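PDB 5BZA: beta-N-acetylhexosaminidase from Thermotoga neapolitana, which probably hydrolyses terminal non-reducing N-acetyl-D-hexosamine residues of N-acetyl-beta-D-hexosaminides, as a thermostable glycosidase of family 3. Local coordinates for residues V32-P36 and G37-K41; G85-D88 and P89-G93; E230-R233 and E234-F238; G295-R299 and G300-R304; D393-G397 and E398-D402. All coordinates share one frame; numbering follows the deposited sequence.

Contact 1: residues V32-P36 and G37-K41; sequences VLIYP and GVLSK
The flat groups of Tyr35 serve two neighbourhoods: its phenol ring turns away from Gly37-Lys41, while its carbonyl accepts from the first turn of the short helix. Leu33 CG sits over one ring face, 3.9 Å from its plane and nearer the ring's margin than its centre. The carbonyl oxygen takes two N-H groups. Leu39 N, 3.0 Å from Tyr35 O, arrives in the carbonyl plane on a nearly straight bond (172°), whereas Val38 N comes from above that plane and is more bent. Tyr35 thus occupies the N-cap position, and Pro36, which has no N-H to offer, suits the first turn. The next carbonyl, Pro36 O, is held twice by Ser40, with Ser40 N and Ser40 OG each 2.7 Å from Pro36 O. The hydroxyl gets there because a chi1 of 61° sets OG between its own N and carbonyl carbon, folded back on the helix. The apolar side is built by Ile34, whose CG2 lies 3.6 Å from Leu39 CG and 3.8 Å from Val38 CB; the Ile34 and Leu39 side chains cross at about a right angle, and both touch Phe45 of helix 42-54. A glycine in place of Leu39 would probably strip Ile34 CG2 of its closest packing partner and open a gap between the short helix and Phe45. The Tyr35 side chain lies about 7 Å from those of His173 and Asp245, ligands of two metal sites. Hydrogen bonds to two successive carbonyls thus set the exit from the strand, with branched aliphatic groups sealing the buried flank.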
# COMPACT_ATOMS: atom_id res chain seq x y z
N VAL B 32 16.68 -11.98 4.55
CA VAL B 32 16.14 -11.79 3.22
C VAL B 32 15.81 -10.31 3.09
O VAL B 32 15.04 -9.74 3.88
CB VAL B 32 14.83 -12.67 2.98
CG1 VAL B 32 14.07 -12.25 1.71
CG2 VAL B 32 15.16 -14.16 2.92
N LEU B 33 16.43 -9.68 2.11
CA LEU B 33 16.14 -8.29 1.76
C LEU B 33 15.45 -8.36 0.42
O LEU B 33 15.97 -9.02 -0.52
CB LEU B 33 17.42 -7.44 1.65
CG LEU B 33 17.34 -6.08 0.94
CD1 LEU B 33 16.30 -5.17 1.61
CD2 LEU B 33 18.73 -5.36 0.93
N ILE B 34 14.29 -7.71 0.34
CA ILE B 34 13.47 -7.81 -0.84
C ILE B 34 13.61 -6.50 -1.59
O ILE B 34 13.32 -5.42 -1.06
CB ILE B 34 11.98 -8.11 -0.49
CG1 ILE B 34 11.87 -9.34 0.41
CG2 ILE B 34 11.16 -8.26 -1.77
CD1 ILE B 34 10.43 -9.65 0.79
N TYR B 35 14.08 -6.62 -2.83
CA TYR B 35 14.33 -5.46 -3.67
C TYR B 35 13.13 -5.12 -4.59
O TYR B 35 12.20 -5.91 -4.75
CB TYR B 35 15.60 -5.72 -4.47
CG TYR B 35 16.91 -5.46 -3.72
CD1 TYR B 35 17.09 -4.31 -2.97
CD2 TYR B 35 17.99 -6.36 -3.81
CE1 TYR B 35 18.31 -4.06 -2.31
CE2 TYR B 35 19.21 -6.12 -3.15
CZ TYR B 35 19.37 -4.97 -2.40
OH TYR B 35 20.57 -4.71 -1.73
N PRO B 36 13.13 -3.92 -5.20
CA PRO B 36 12.05 -3.60 -6.14
C PRO B 36 11.82 -4.60 -7.30
O PRO B 36 10.68 -4.73 -7.78
CB PRO B 36 12.49 -2.24 -6.70
CG PRO B 36 13.24 -1.62 -5.56
CD PRO B 36 14.01 -2.75 -4.95
N GLY B 37 12.84 -5.34 -7.70
CA GLY B 37 12.68 -6.35 -8.74
C GLY B 37 11.57 -7.34 -8.37
O GLY B 37 10.92 -7.93 -9.24
N VAL B 38 11.42 -7.59 -7.06
CA VAL B 38 10.36 -8.44 -6.56
C VAL B 38 9.16 -7.60 -6.18
O VAL B 38 8.03 -7.92 -6.55
CB VAL B 38 10.83 -9.28 -5.38
CG1 VAL B 38 9.63 -10.03 -4.72
CG2 VAL B 38 11.87 -10.26 -5.85
N LEU B 39 9.38 -6.51 -5.45
CA LEU B 39 8.28 -5.71 -4.90
C LEU B 39 7.43 -5.09 -6.00
O LEU B 39 6.22 -4.92 -5.83
CB LEU B 39 8.82 -4.63 -4.00
CG LEU B 39 9.54 -5.23 -2.78
CD1 LEU B 39 10.44 -4.20 -2.12
CD2 LEU B 39 8.53 -5.73 -1.77
N SER B 40 8.02 -4.77 -7.15
CA SER B 40 7.21 -4.14 -8.19
C SER B 40 6.32 -5.15 -8.90
O SER B 40 5.48 -4.77 -9.70
CB SER B 40 8.09 -3.44 -9.22
OG SER B 40 8.95 -4.37 -9.86
N LYS B 41 6.54 -6.44 -8.66
CA LYS B 41 5.67 -7.48 -9.20
C LYS B 41 4.94 -8.16 -8.04
O LYS B 41 5.44 -9.12 -7.42
CB LYS B 41 6.46 -8.47 -10.06
CG LYS B 41 7.25 -7.85 -11.29
CD LYS B 41 8.01 -8.98 -11.99
CE LYS B 41 8.82 -8.53 -13.19
NZ LYS B 41 8.24 -7.31 -13.81

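Contact 2: residues G85-D88 and P89-G93; sequences GKVD and PVFTG
Asp88 reaches its carboxylate forward over the start of helix 89-106, so that OD1 meets Val90 N at 3.0 Å. With CG anti to the backbone N (chi1 -170°), the carboxylate lies beside its own carbonyl carbon and within range of the N-H of Val90. The bond closes an Asx turn that caps the helix; Val90 N reaches OD1 from above the carboxylate plane, 45° out of it. The short, acidic aspartate suits an N-cap, where its charge probably interacts well with the positive end of the helix dipole. Pro89 follows, its side chain set at about a right angle to that of Asp88; having no N-H, it costs the first turn no donor. Asp88 O, for its part, accepts from Phe91 N at 3.0 Å, on a bent bond, and lies at the edge of the Phe91 ring, in its plane. A water joins the same oxygen to Thr92 OG1. Val87 slants across Phe91, its CG1 3.8 Å from Phe91 CD2. The ring also has Arg94 as a cation-pi partner, nearly one turn further along. The contact lies at the corner between helices 81-85 and 89-106. On one side Pro89, Val90 and Thr92 pack on helix 136-153, whose His142 NE2 is hydrogen-bonded to Val87 O; on another, Val87 and Phe91 meet Arg331 and Glu327 in helix 323-331 of the second subunit.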
# COMPACT_ATOMS: atom_id res chain seq x y z
N GLY B 85 13.02 16.14 10.25
CA GLY B 85 13.98 16.79 11.15
C GLY B 85 13.57 18.23 11.43
O GLY B 85 13.95 18.79 12.47
N LYS B 86 12.86 18.86 10.49
CA LYS B 86 12.39 20.23 10.78
C LYS B 86 11.27 20.31 11.81
O LYS B 86 10.91 21.40 12.25
CB LYS B 86 11.94 20.94 9.51
CG LYS B 86 13.06 21.27 8.52
CD LYS B 86 14.36 21.77 9.23
CE LYS B 86 14.14 23.14 9.83
NZ LYS B 86 14.99 24.19 9.22
N VAL B 87 10.70 19.16 12.18
CA VAL B 87 9.45 19.11 12.91
C VAL B 87 9.66 18.33 14.20
O VAL B 87 10.59 17.53 14.29
CB VAL B 87 8.35 18.46 12.02
CG1 VAL B 87 7.05 18.29 12.75
CG2 VAL B 87 8.15 19.32 10.76
N ASP B 88 8.80 18.58 15.18
CA ASP B 88 8.70 17.76 16.39
C ASP B 88 8.92 16.26 16.12
O ASP B 88 8.13 15.63 15.39
CB ASP B 88 7.31 17.94 17.00
CG ASP B 88 7.18 17.32 18.39
OD1 ASP B 88 7.94 16.40 18.75
OD2 ASP B 88 6.28 17.75 19.12
N PRO B 89 9.96 15.68 16.75
CA PRO B 89 10.34 14.27 16.53
C PRO B 89 9.20 13.26 16.78
O PRO B 89 9.19 12.15 16.20
CB PRO B 89 11.50 14.05 17.54
CG PRO B 89 11.46 15.22 18.46
CD PRO B 89 10.89 16.36 17.68
N VAL B 90 8.24 13.64 17.61
CA VAL B 90 7.08 12.79 17.83
C VAL B 90 6.41 12.36 16.52
O VAL B 90 6.08 11.21 16.34
CB VAL B 90 6.04 13.49 18.75
CG1 VAL B 90 4.64 12.89 18.58
CG2 VAL B 90 6.52 13.40 20.17
N PHE B 91 6.27 13.30 15.60
CA PHE B 91 5.74 12.99 14.28
C PHE B 91 6.59 11.95 13.57
O PHE B 91 6.06 11.13 12.82
CB PHE B 91 5.59 14.26 13.45
CG PHE B 91 4.42 15.08 13.87
CD1 PHE B 91 3.12 14.71 13.47
CD2 PHE B 91 4.58 16.17 14.70
CE1 PHE B 91 2.03 15.43 13.88
CE2 PHE B 91 3.50 16.89 15.11
CZ PHE B 91 2.20 16.53 14.69
N THR B 92 7.91 11.95 13.78
CA THR B 92 8.74 10.89 13.19
C THR B 92 8.43 9.50 13.79
O THR B 92 8.35 8.48 13.07
CB THR B 92 10.26 11.21 13.36
OG1 THR B 92 10.52 12.51 12.77
CG2 THR B 92 11.13 10.12 12.75
N GLY B 93 8.29 9.45 15.12
CA GLY B 93 7.91 8.21 15.77
C GLY B 93 6.55 7.70 15.25
O GLY B 93 6.39 6.51 15.00
O HOH W 1 9.24 14.69 13.36

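Contact 3: residues E230-R233 and E234-F238. With CD (cadmium ion), chain R.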
# COMPACT_ATOMS: atom_id res chain seq x y z
N GLU B 230 36.62 -1.95 18.97
CA GLU B 230 37.07 -1.00 19.98
C GLU B 230 35.99 0.07 20.19
O GLU B 230 35.67 0.44 21.34
CB GLU B 230 38.40 -0.34 19.59
CG GLU B 230 39.56 -1.31 19.48
CD GLU B 230 40.90 -0.61 19.40
OE1 GLU B 230 40.96 0.60 19.73
OE2 GLU B 230 41.88 -1.25 18.95
N VAL B 231 35.44 0.59 19.10
CA VAL B 231 34.44 1.62 19.29
C VAL B 231 33.05 1.05 19.52
O VAL B 231 32.44 1.33 20.56
CB VAL B 231 34.41 2.60 18.12
CG1 VAL B 231 33.38 3.70 18.37
CG2 VAL B 231 35.76 3.20 18.01
N LEU B 232 32.54 0.22 18.61
CA LEU B 232 31.15 -0.19 18.70
C LEU B 232 30.87 -1.23 19.79
O LEU B 232 29.91 -1.07 20.58
CB LEU B 232 30.66 -0.71 17.35
CG LEU B 232 29.20 -1.17 17.38
CD1 LEU B 232 28.27 -0.01 17.75
CD2 LEU B 232 28.82 -1.80 16.09
N ARG B 233 31.64 -2.32 19.80
CA ARG B 233 31.47 -3.38 20.81
C ARG B 233 31.88 -2.94 22.23
O ARG B 233 31.19 -3.22 23.20
CB ARG B 233 32.25 -4.64 20.44
CG ARG B 233 31.85 -5.29 19.14
CD ARG B 233 30.38 -5.63 19.10
NE ARG B 233 30.09 -6.58 18.02
CZ ARG B 233 28.90 -7.17 17.82
NH1 ARG B 233 27.88 -6.86 18.61
NH2 ARG B 233 28.73 -8.02 16.81
N GLU B 234 33.04 -2.29 22.34
CA GLU B 234 33.57 -1.92 23.65
C GLU B 234 33.19 -0.52 24.15
O GLU B 234 32.41 -0.40 25.12
CB GLU B 234 35.08 -2.07 23.64
CG GLU B 234 35.46 -3.55 23.76
CD GLU B 234 36.89 -3.81 23.34
OE1 GLU B 234 37.65 -2.82 23.21
OE2 GLU B 234 37.24 -4.99 23.15
N LYS B 235 33.69 0.54 23.50
CA LYS B 235 33.39 1.90 23.97
C LYS B 235 31.86 2.09 24.03
O LYS B 235 31.31 2.57 25.05
CB LYS B 235 34.05 2.94 23.07
CG LYS B 235 35.50 3.20 23.50
CD LYS B 235 36.22 4.41 22.88
CE LYS B 235 37.62 4.55 23.57
NZ LYS B 235 38.32 5.84 23.26
N LEU B 236 31.15 1.66 22.99
CA LEU B 236 29.69 1.88 22.91
C LEU B 236 28.85 0.78 23.52
O LEU B 236 27.64 0.95 23.74
CB LEU B 236 29.30 2.05 21.45
CG LEU B 236 29.72 3.41 20.93
CD1 LEU B 236 29.65 3.53 19.40
CD2 LEU B 236 28.83 4.40 21.60
N ASN B 237 29.48 -0.36 23.80
CA ASN B 237 28.83 -1.48 24.47
C ASN B 237 27.61 -2.09 23.71
O ASN B 237 26.67 -2.65 24.30
CB ASN B 237 28.43 -1.05 25.89
CG ASN B 237 28.31 -2.22 26.84
OD1 ASN B 237 29.10 -3.17 26.74
ND2 ASN B 237 27.32 -2.18 27.73
N PHE B 238 27.65 -2.03 22.38
CA PHE B 238 26.59 -2.63 21.59
C PHE B 238 26.88 -4.12 21.43
O PHE B 238 27.90 -4.49 20.87
CB PHE B 238 26.44 -1.96 20.20
CG PHE B 238 25.34 -2.58 19.35
CD1 PHE B 238 24.02 -2.52 19.75
CD2 PHE B 238 25.65 -3.23 18.16
CE1 PHE B 238 23.01 -3.11 18.97
CE2 PHE B 238 24.65 -3.82 17.37
CZ PHE B 238 23.32 -3.76 17.79
CD CD R . 39.98 -3.96 22.65
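Leu236 N and Val231 O make the shortest hydrogen bond here, 2.8 Å, with the donor nearly along the C=O axis. It reaches back five residues instead of the four of an alpha-helix, as does the straight bond from Lys235 N to Glu230 O (2.9 Å), so the last turn of helix 225-235 is widened to a pi-type turn. Phe238 N then reaches back six residues to Leu232 O at 3.0 Å, after Asn237 has taken a positive phi of 61°, a conformation asparagine tolerates well. Arg233 ties down the exit: bent at chi2 (-56°), it brings NH1 to Phe238 O, 3.3 Å away and in the guanidinium plane, though the donor stands above the carbonyl plane. NH1 also serves Gly240 O, and NH2 serves Gly269 O and Asn271 OD1. Leu232 and Phe238 run side by side, Leu232 CD1 3.6 Å from Phe238 CB. Leu236 CD1 approaches Val231 CG1 at 3.9 Å; Phe198 of helix 192-198 packs on Leu232, Leu236 and Phe238, and Phe183 on Val231. An alanine in place of Arg233 is likely to leave the carbonyls of Phe238, Gly240 and Gly269 without their guanidinium donors and the segment after the helix freer to shift. On the outer surface Glu234 OE1 binds a cadmium ion at 2.7 Å, while Glu230 pairs with Lys226. One guanidinium group thus joins the helix end to two later stretches, while the cadmium ion probably offsets some negative charge.

Contact 4: residues G295-R299 and G300-R304; sequences GSIER and GKVER
Arg299 O and Glu303 N are joined by a nearly straight bond of 2.9 Å (167°), the first full alpha-helical turn of helix 299-314, whose start combines an N-cap residue, Glu298, with a hydrophobic staple. Glu298 offers its carbonyl to Lys301 N at 3.2 Å, a longer, bent bond with the donor well above the carbonyl plane. The glutamate side chain, extended from a chi1 of -167°, reaches across the lysine at about a right angle. Glu298 OE1 lies 3.3 Å from Lys301 CE and 3.7 Å from Lys301 NZ, a long salt bridge; the position of NZ is somewhat doubtful, and its stronger partner is Glu267 in helix 258-268. That same glutamate accepts from Glu298 N, so Glu267 contacts both Glu298 and Lys301. The Glu298 carboxylate makes no capping bond to the N-H groups of 300-304, but an acidic residue suits this place because its charge would probably interact favourably with the N-terminal end of the helix dipole. Further out, Arg304 lays one face of its guanidinium over Gly300 O, and its NH2 stays 4.4 Å from Glu298 OE1, beyond a salt bridge though probably attracted. Gly300 fits beside the glutamate: a beta carbon there would sit tightly against Glu298 OE2. Beneath the charged rim the staple links Ile297, just before the N-cap, to Val302, five positions on. Aliphatic residues suit this buried pair. They lie against Leu288, Leu291 and Ile292 of helix 281-293, and their side chains cross at about a right angle, Ile297 CG2 3.7 Å from Val302 CG2.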
# COMPACT_ATOMS: atom_id res chain seq x y z
N GLY B 295 41.56 -21.69 9.69
CA GLY B 295 41.78 -20.94 10.91
C GLY B 295 41.94 -19.42 10.76
O GLY B 295 42.25 -18.74 11.75
N SER B 296 41.77 -18.89 9.56
CA SER B 296 41.90 -17.43 9.35
C SER B 296 40.76 -16.65 10.02
O SER B 296 40.80 -15.42 10.08
CB SER B 296 41.91 -17.10 7.86
OG SER B 296 42.70 -18.02 7.14
N ILE B 297 39.75 -17.38 10.51
CA ILE B 297 38.62 -16.83 11.26
C ILE B 297 38.46 -17.65 12.53
O ILE B 297 38.34 -18.88 12.46
CB ILE B 297 37.27 -16.85 10.42
CG1 ILE B 297 37.31 -15.77 9.32
CG2 ILE B 297 36.03 -16.61 11.31
CD1 ILE B 297 36.01 -15.64 8.51
N GLU B 298 38.49 -16.99 13.68
CA GLU B 298 38.29 -17.64 14.97
C GLU B 298 36.88 -18.24 15.08
O GLU B 298 35.89 -17.56 14.78
CB GLU B 298 38.51 -16.66 16.14
CG GLU B 298 38.63 -17.38 17.48
CD GLU B 298 38.50 -16.45 18.68
OE1 GLU B 298 38.36 -15.22 18.49
OE2 GLU B 298 38.51 -16.97 19.82
N ARG B 299 36.78 -19.50 15.52
CA ARG B 299 35.49 -20.17 15.65
C ARG B 299 34.59 -19.44 16.63
O ARG B 299 33.37 -19.37 16.42
CB ARG B 299 35.65 -21.61 16.14
CG ARG B 299 34.33 -22.38 16.20
CD ARG B 299 34.51 -23.73 16.89
NE ARG B 299 34.35 -23.58 18.34
CZ ARG B 299 34.61 -24.53 19.24
NH1 ARG B 299 35.06 -25.72 18.85
NH2 ARG B 299 34.42 -24.28 20.53
N GLY B 300 35.18 -18.94 17.71
CA GLY B 300 34.43 -18.26 18.76
C GLY B 300 33.57 -17.13 18.22
O GLY B 300 32.44 -16.90 18.68
N LYS B 301 34.09 -16.44 17.21
CA LYS B 301 33.41 -15.30 16.62
C LYS B 301 32.21 -15.75 15.78
O LYS B 301 31.12 -15.17 15.88
CB LYS B 301 34.39 -14.50 15.78
CG LYS B 301 35.37 -13.79 16.64
CD LYS B 301 36.40 -13.06 15.82
CE LYS B 301 37.49 -12.53 16.74
NZ LYS B 301 38.72 -12.50 15.95
N VAL B 302 32.41 -16.77 14.96
CA VAL B 302 31.33 -17.34 14.16
C VAL B 302 30.23 -17.81 15.07
O VAL B 302 29.06 -17.54 14.80
CB VAL B 302 31.78 -18.51 13.27
CG1 VAL B 302 30.60 -19.07 12.52
CG2 VAL B 302 32.81 -18.05 12.28
N GLU B 303 30.61 -18.48 16.16
CA GLU B 303 29.66 -18.98 17.15
C GLU B 303 28.88 -17.88 17.89
O GLU B 303 27.67 -18.02 18.14
CB GLU B 303 30.39 -19.86 18.16
CG GLU B 303 29.47 -20.55 19.16
CD GLU B 303 30.24 -21.16 20.33
OE1 GLU B 303 31.51 -21.14 20.29
OE2 GLU B 303 29.58 -21.65 21.27
N ARG B 304 29.57 -16.80 18.29
CA ARG B 304 28.91 -15.69 18.98
C ARG B 304 27.93 -15.04 18.03
O ARG B 304 26.82 -14.66 18.41
CB ARG B 304 29.93 -14.65 19.50
CG ARG B 304 30.74 -15.15 20.71
CD ARG B 304 31.47 -14.04 21.49
NE ARG B 304 32.57 -13.40 20.76
CZ ARG B 304 33.83 -13.87 20.72
NH1 ARG B 304 34.14 -15.02 21.33
NH2 ARG B 304 34.77 -13.21 20.04

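Contact 5: residues D393-G397 and E398-D402. With CD (cadmium ion), chain T.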
# COMPACT_ATOMS: atom_id res chain seq x y z
N ASP B 393 -10.92 -13.91 -33.08
CA ASP B 393 -10.93 -14.28 -34.49
C ASP B 393 -10.30 -15.67 -34.54
O ASP B 393 -9.67 -16.09 -33.56
CB ASP B 393 -10.15 -13.29 -35.36
CG ASP B 393 -10.79 -11.90 -35.38
OD1 ASP B 393 -11.97 -11.78 -34.97
OD2 ASP B 393 -10.14 -10.94 -35.88
N ASP B 394 -10.44 -16.39 -35.64
CA ASP B 394 -9.83 -17.71 -35.66
C ASP B 394 -8.31 -17.52 -35.68
O ASP B 394 -7.81 -16.50 -36.17
CB ASP B 394 -10.28 -18.59 -36.83
CG ASP B 394 -9.91 -20.07 -36.61
OD1 ASP B 394 -10.64 -20.73 -35.82
OD2 ASP B 394 -8.90 -20.55 -37.17
N VAL B 395 -7.58 -18.45 -35.08
CA VAL B 395 -6.13 -18.39 -35.16
C VAL B 395 -5.56 -19.77 -34.88
O VAL B 395 -6.28 -20.69 -34.49
CB VAL B 395 -5.55 -17.34 -34.18
CG1 VAL B 395 -5.63 -17.85 -32.74
CG2 VAL B 395 -4.10 -16.95 -34.57
N ASP B 396 -4.27 -19.95 -35.13
CA ASP B 396 -3.67 -21.23 -34.90
C ASP B 396 -2.26 -20.92 -34.41
O ASP B 396 -1.81 -19.78 -34.47
CB ASP B 396 -3.63 -22.10 -36.15
CG ASP B 396 -3.43 -23.57 -35.83
OD1 ASP B 396 -3.42 -23.91 -34.62
OD2 ASP B 396 -3.23 -24.37 -36.77
N GLY B 397 -1.61 -21.94 -33.85
CA GLY B 397 -0.30 -21.80 -33.27
C GLY B 397 -0.00 -23.17 -32.72
O GLY B 397 -0.82 -24.11 -32.82
N GLU B 398 1.17 -23.33 -32.15
CA GLU B 398 1.56 -24.62 -31.63
C GLU B 398 0.81 -24.87 -30.32
O GLU B 398 0.54 -26.02 -29.94
CB GLU B 398 3.05 -24.66 -31.41
CG GLU B 398 3.78 -24.10 -32.58
CD GLU B 398 5.25 -23.94 -32.28
OE1 GLU B 398 5.68 -24.32 -31.16
OE2 GLU B 398 5.96 -23.43 -33.16
N LEU B 399 0.50 -23.77 -29.63
CA LEU B 399 -0.25 -23.83 -28.38
C LEU B 399 -0.96 -22.53 -28.25
O LEU B 399 -0.38 -21.47 -28.49
CB LEU B 399 0.66 -24.07 -27.18
CG LEU B 399 0.07 -24.43 -25.80
CD1 LEU B 399 -0.86 -25.65 -25.86
CD2 LEU B 399 1.23 -24.71 -24.83
N ILE B 400 -2.25 -22.62 -27.92
CA ILE B 400 -3.05 -21.43 -27.81
C ILE B 400 -3.64 -21.35 -26.41
O ILE B 400 -4.20 -22.33 -25.92
CB ILE B 400 -4.17 -21.39 -28.85
CG1 ILE B 400 -3.58 -21.59 -30.25
CG2 ILE B 400 -4.85 -20.03 -28.80
CD1 ILE B 400 -4.61 -21.63 -31.40
N PHE B 401 -3.48 -20.18 -25.78
CA PHE B 401 -4.08 -19.94 -24.47
C PHE B 401 -5.21 -18.97 -24.68
O PHE B 401 -4.96 -17.79 -24.95
CB PHE B 401 -3.10 -19.32 -23.46
CG PHE B 401 -2.02 -20.26 -22.96
CD1 PHE B 401 -2.01 -21.59 -23.32
CD2 PHE B 401 -1.08 -19.81 -22.04
CE1 PHE B 401 -1.02 -22.45 -22.85
CE2 PHE B 401 -0.08 -20.67 -21.53
CZ PHE B 401 -0.06 -22.00 -21.94
N ASP B 402 -6.45 -19.44 -24.53
CA ASP B 402 -7.59 -18.54 -24.65
C ASP B 402 -8.00 -18.12 -23.23
O ASP B 402 -8.42 -18.94 -22.40
CB ASP B 402 -8.74 -19.20 -25.44
CG ASP B 402 -10.03 -18.35 -25.50
OD1 ASP B 402 -9.99 -17.12 -25.24
OD2 ASP B 402 -11.10 -18.93 -25.90
CD CD T . 8.31 -23.92 -31.84
O HOH W 2 8.46 -26.24 -31.09
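A cadmium site at the surface and the entry into strand 399-404 of the C-terminal domain meet in this turn, where Ile400 folds back against Val395 and Asp396. The Ile400 CD1 tip touches backbone rather than side chains: it lies 3.6 Å from Val395 O and 3.6 Å from Asp396 CA, with Val395 CG1 somewhat farther, at 4.1 Å. It gets there through an extended chi2 of 178°, which sends the long branch of the isoleucine out toward the loop; this apolar ethyl branch can pack against the loop backbone. Gly397, between Asp396 and Glu398, is stretched almost flat, phi 177° and psi 179°, and a beta carbon there would crowd Glu398 N. Asp396 OD1 accepts a weak bond from Gly397 N (2.8 Å), while its main partner is Arg424, a salt bridge. Glu398, right after the glycine, points outward and grips the cadmium ion with both carboxylate oxygens, OE1 and OE2 each 2.7 Å from the metal. A water at 2.4 Å from the ion and Glu346 add to the coordination; two acidic residues side by side would probably repel one another without the cation. Glu398 O is hydrogen-bonded to Arg345. From here the chain runs into the sheet between two parallel neighbours: Leu399 and Phe401 pair with strand 347-352, Ile400 with strand 425-429 and the residue before it, and Val395 of the loop rests on Ile384 in strand 380-386.

From the N terminus the five contacts come in series; none nests in or crosses another. Contact 1 turns the chain from strand 31-34 of the barrel into a short helix, near the centre of the whole chain. Contact 2 closes the corner between helices 81-85 and 89-106, at the face toward the second subunit. Contact 3 ends helix 225-235 in a beta-alpha-beta unit, and contact 4 starts helix 299-314; their nearest atoms are about 7 Å apart, and they lie on the same side of the chain's centre. Contact 5 stands alone, opening strand 399-404 in the C-terminal domain, its centre about 67 Å from that of contact 3.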